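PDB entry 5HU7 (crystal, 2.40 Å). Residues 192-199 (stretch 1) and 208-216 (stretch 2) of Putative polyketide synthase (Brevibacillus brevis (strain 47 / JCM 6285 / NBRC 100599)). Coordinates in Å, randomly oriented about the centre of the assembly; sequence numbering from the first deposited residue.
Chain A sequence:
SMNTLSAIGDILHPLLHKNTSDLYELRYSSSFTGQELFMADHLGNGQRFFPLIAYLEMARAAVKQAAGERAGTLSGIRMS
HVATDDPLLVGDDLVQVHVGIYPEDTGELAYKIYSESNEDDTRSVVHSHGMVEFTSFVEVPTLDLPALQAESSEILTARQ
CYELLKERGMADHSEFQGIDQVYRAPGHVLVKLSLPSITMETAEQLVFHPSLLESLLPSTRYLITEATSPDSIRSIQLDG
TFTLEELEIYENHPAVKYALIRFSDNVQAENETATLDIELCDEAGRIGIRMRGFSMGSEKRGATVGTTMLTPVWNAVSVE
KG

Stretch 1 192-199: KLSLPSIT
Stretch 2 (208-216) FHPSLLESL

The two stretches belong to one chain and bury 408 Å² between them, summed over both sides. Stretch 1 leaves a strand at L193 (phi/psi -101/151) and continues as an extended loop: S194 at -142/73, L195 at -63/143, P196 at -57/154, S197 at -65/131 and I198 at -127/138. Stretch 2 enters extended through F208 (-88/127) and H209 (-73/144), makes a type I turn from H209 to L212 with P210 at -66/-15 and S211 at -107/-1, and passes into a helix. The register runs antiparallel in sequence: the CA of L193 lies 7.8 Å from the CA of S215, and the CA of L195 lies 6.7 Å from the CA of S211. These spacings leave room for side chains between the backbones, and no backbone-to-backbone hydrogen bond joins the stretches.

The polar link is a single hydrogen bond, H209 NE2 to P196 O, 2.7 Å long with an N-H...O angle of 143°. The oxygen sits at the ring edge, near the ring plane, where an imidazole N-H can reach it. On the same ring, ND1 accepts from S211 N at 3.0 Å and 160°, a capping bond at the turn leading into the helix. Histidine suits this place because its two nitrogens serve different roles: ND1 ties the ring to its own turn, and NE2 donates to the facing loop. The ring is set by chi1 -169° (t) and chi2 -82°. The turn itself has a weak backbone bond, L212 N to H209 O at 3.4 Å, while L216 N to L212 O at 3.1 Å marks the helix beyond.

The ring face makes a CH-pi contact. L195 CB lies 3.8 Å from the H209 ring centroid and only 8° off its normal, so it stands almost directly over the face. L195 CD1 also approaches H209 CB at 3.7 Å. Its m,t rotamer (chi1 -66°, chi2 171°) carries CD2 to 4.0 Å from L212 CA and 4.0 Å from S215 OG. L195 and H209 lose the most area here, 75 and 80 Å². I198 packs obliquely on the ring, with CG1 3.1 Å from H209 NE2, a close approach that is not a hydrogen bond.

Apolar packing extends the contact at both ends. L193, buried and in the m,t rotamer, puts CD1 4.2 Å from L212 CD1 and CD2 3.8 Å from S215 CB. L212 (t,p) has a sideways CA-to-CB bond, but the end of its side chain comes nearer stretch 1. The leucine methyls lie against the short side chain of S215 (chi1 -55°). At the other end, I198 (m,m) places CD1 3.8 Å from P210 CG.

Separate from these apolar pairs, P196, C-gamma exo, makes a plain van der Waals approach, its CG 3.6 Å from S211 OG. The CA-to-CB bonds of S194 and S197 point away from stretch 2, and both residues are exposed and lose no area to it.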

# COMPACT_ATOMS: atom_id res chain seq x y z
N LYS A 192 9.86 -28.64 -24.12
CA LYS A 192 10.63 -27.47 -24.53
C LYS A 192 9.60 -26.36 -24.75
O LYS A 192 8.67 -26.51 -25.54
CB LYS A 192 11.41 -27.73 -25.81
CG LYS A 192 12.30 -26.55 -26.20
CD LYS A 192 13.32 -26.94 -27.24
CE LYS A 192 14.07 -25.76 -27.77
NZ LYS A 192 13.23 -24.86 -28.61
N LEU A 193 9.76 -25.27 -24.02
CA LEU A 193 8.80 -24.16 -24.03
C LEU A 193 9.25 -23.00 -24.87
O LEU A 193 10.42 -22.65 -24.89
CB LEU A 193 8.57 -23.66 -22.60
CG LEU A 193 7.97 -24.67 -21.65
CD1 LEU A 193 8.12 -24.20 -20.25
CD2 LEU A 193 6.52 -24.97 -21.98
N SER A 194 8.27 -22.28 -25.40
CA SER A 194 8.48 -21.04 -26.13
C SER A 194 7.30 -20.18 -25.71
O SER A 194 6.33 -20.01 -26.44
CB SER A 194 8.59 -21.28 -27.63
OG SER A 194 8.24 -20.13 -28.38
N LEU A 195 7.37 -19.73 -24.45
CA LEU A 195 6.32 -18.95 -23.83
C LEU A 195 6.12 -17.63 -24.58
O LEU A 195 7.10 -17.05 -25.07
CB LEU A 195 6.62 -18.69 -22.35
CG LEU A 195 6.62 -19.93 -21.45
CD1 LEU A 195 7.14 -19.61 -20.06
CD2 LEU A 195 5.25 -20.55 -21.37
N PRO A 196 4.87 -17.14 -24.71
CA PRO A 196 4.65 -15.88 -25.45
C PRO A 196 5.43 -14.70 -24.90
O PRO A 196 5.79 -14.67 -23.73
CB PRO A 196 3.14 -15.66 -25.36
CG PRO A 196 2.57 -16.98 -25.03
CD PRO A 196 3.59 -17.70 -24.23
N SER A 197 5.71 -13.73 -25.76
CA SER A 197 6.46 -12.52 -25.42
C SER A 197 5.69 -11.66 -24.41
O SER A 197 4.50 -11.41 -24.58
CB SER A 197 6.77 -11.71 -26.67
OG SER A 197 5.58 -11.38 -27.38
N ILE A 198 6.39 -11.26 -23.34
CA ILE A 198 5.86 -10.40 -22.29
C ILE A 198 6.87 -9.25 -22.17
O ILE A 198 8.08 -9.49 -22.25
CB ILE A 198 5.70 -11.21 -20.96
CG1 ILE A 198 4.64 -12.33 -21.12
CG2 ILE A 198 5.35 -10.33 -19.76
CD1 ILE A 198 3.20 -11.93 -21.39
N THR A 199 6.37 -8.01 -22.01
CA THR A 199 7.22 -6.82 -21.91
C THR A 199 8.28 -6.97 -20.80
O THR A 199 8.01 -7.60 -19.79
CB THR A 199 6.34 -5.56 -21.78
OG1 THR A 199 5.53 -5.45 -22.95
CG2 THR A 199 7.14 -4.29 -21.59
N PHE A 208 6.23 -16.34 -12.34
CA PHE A 208 5.41 -17.23 -13.14
C PHE A 208 4.86 -16.48 -14.33
O PHE A 208 4.22 -15.43 -14.15
CB PHE A 208 4.22 -17.76 -12.36
CG PHE A 208 4.56 -18.67 -11.22
CD1 PHE A 208 4.79 -20.02 -11.43
CD2 PHE A 208 4.57 -18.21 -9.92
CE1 PHE A 208 5.08 -20.86 -10.38
CE2 PHE A 208 4.89 -19.05 -8.86
CZ PHE A 208 5.13 -20.36 -9.10
N HIS A 209 5.07 -17.03 -15.53
CA HIS A 209 4.62 -16.43 -16.76
C HIS A 209 3.10 -16.61 -16.83
O HIS A 209 2.59 -17.66 -16.42
CB HIS A 209 5.30 -17.15 -17.94
CG HIS A 209 5.14 -16.48 -19.25
ND1 HIS A 209 3.99 -16.65 -20.00
CD2 HIS A 209 5.97 -15.65 -19.91
CE1 HIS A 209 4.14 -15.87 -21.07
NE2 HIS A 209 5.37 -15.35 -21.11
N PRO A 210 2.33 -15.62 -17.37
CA PRO A 210 0.87 -15.78 -17.42
C PRO A 210 0.34 -16.90 -18.32
O PRO A 210 -0.83 -17.25 -18.20
CB PRO A 210 0.39 -14.40 -17.89
CG PRO A 210 1.53 -13.84 -18.61
CD PRO A 210 2.72 -14.29 -17.87
N SER A 211 1.17 -17.46 -19.22
CA SER A 211 0.76 -18.51 -20.16
C SER A 211 1.30 -19.90 -19.82
O SER A 211 0.99 -20.84 -20.54
CB SER A 211 1.23 -18.14 -21.56
OG SER A 211 0.96 -16.78 -21.85
N LEU A 212 2.10 -20.04 -18.75
CA LEU A 212 2.70 -21.32 -18.35
C LEU A 212 1.71 -22.49 -18.13
O LEU A 212 2.04 -23.63 -18.43
CB LEU A 212 3.55 -21.08 -17.08
CG LEU A 212 4.24 -22.29 -16.48
CD1 LEU A 212 5.22 -22.88 -17.46
CD2 LEU A 212 4.94 -21.92 -15.18
N LEU A 213 0.53 -22.22 -17.57
CA LEU A 213 -0.49 -23.24 -17.31
C LEU A 213 -1.13 -23.74 -18.61
O LEU A 213 -1.49 -24.91 -18.72
CB LEU A 213 -1.56 -22.65 -16.37
CG LEU A 213 -2.74 -23.55 -15.95
CD1 LEU A 213 -2.25 -24.70 -15.07
CD2 LEU A 213 -3.84 -22.69 -15.26
N GLU A 214 -1.24 -22.86 -19.61
CA GLU A 214 -1.83 -23.24 -20.90
C GLU A 214 -0.91 -24.24 -21.67
O GLU A 214 -1.37 -24.88 -22.62
CB GLU A 214 -2.15 -22.01 -21.80
CG GLU A 214 -2.73 -20.78 -21.10
CD GLU A 214 -3.82 -21.01 -20.06
OE1 GLU A 214 -4.93 -21.45 -20.45
OE2 GLU A 214 -3.59 -20.68 -18.87
N SER A 215 0.39 -24.32 -21.27
CA SER A 215 1.40 -25.19 -21.86
C SER A 215 1.60 -26.47 -21.07
O SER A 215 1.83 -27.52 -21.66
CB SER A 215 2.73 -24.46 -21.93
OG SER A 215 2.60 -23.22 -22.62
N LEU A 216 1.60 -26.37 -19.75
CA LEU A 216 1.82 -27.48 -18.85
C LEU A 216 0.64 -28.43 -18.80
O LEU A 216 0.83 -29.63 -18.84
CB LEU A 216 2.12 -26.95 -17.44
CG LEU A 216 3.50 -26.29 -17.25
CD1 LEU A 216 3.66 -25.77 -15.83
CD2 LEU A 216 4.61 -27.23 -17.57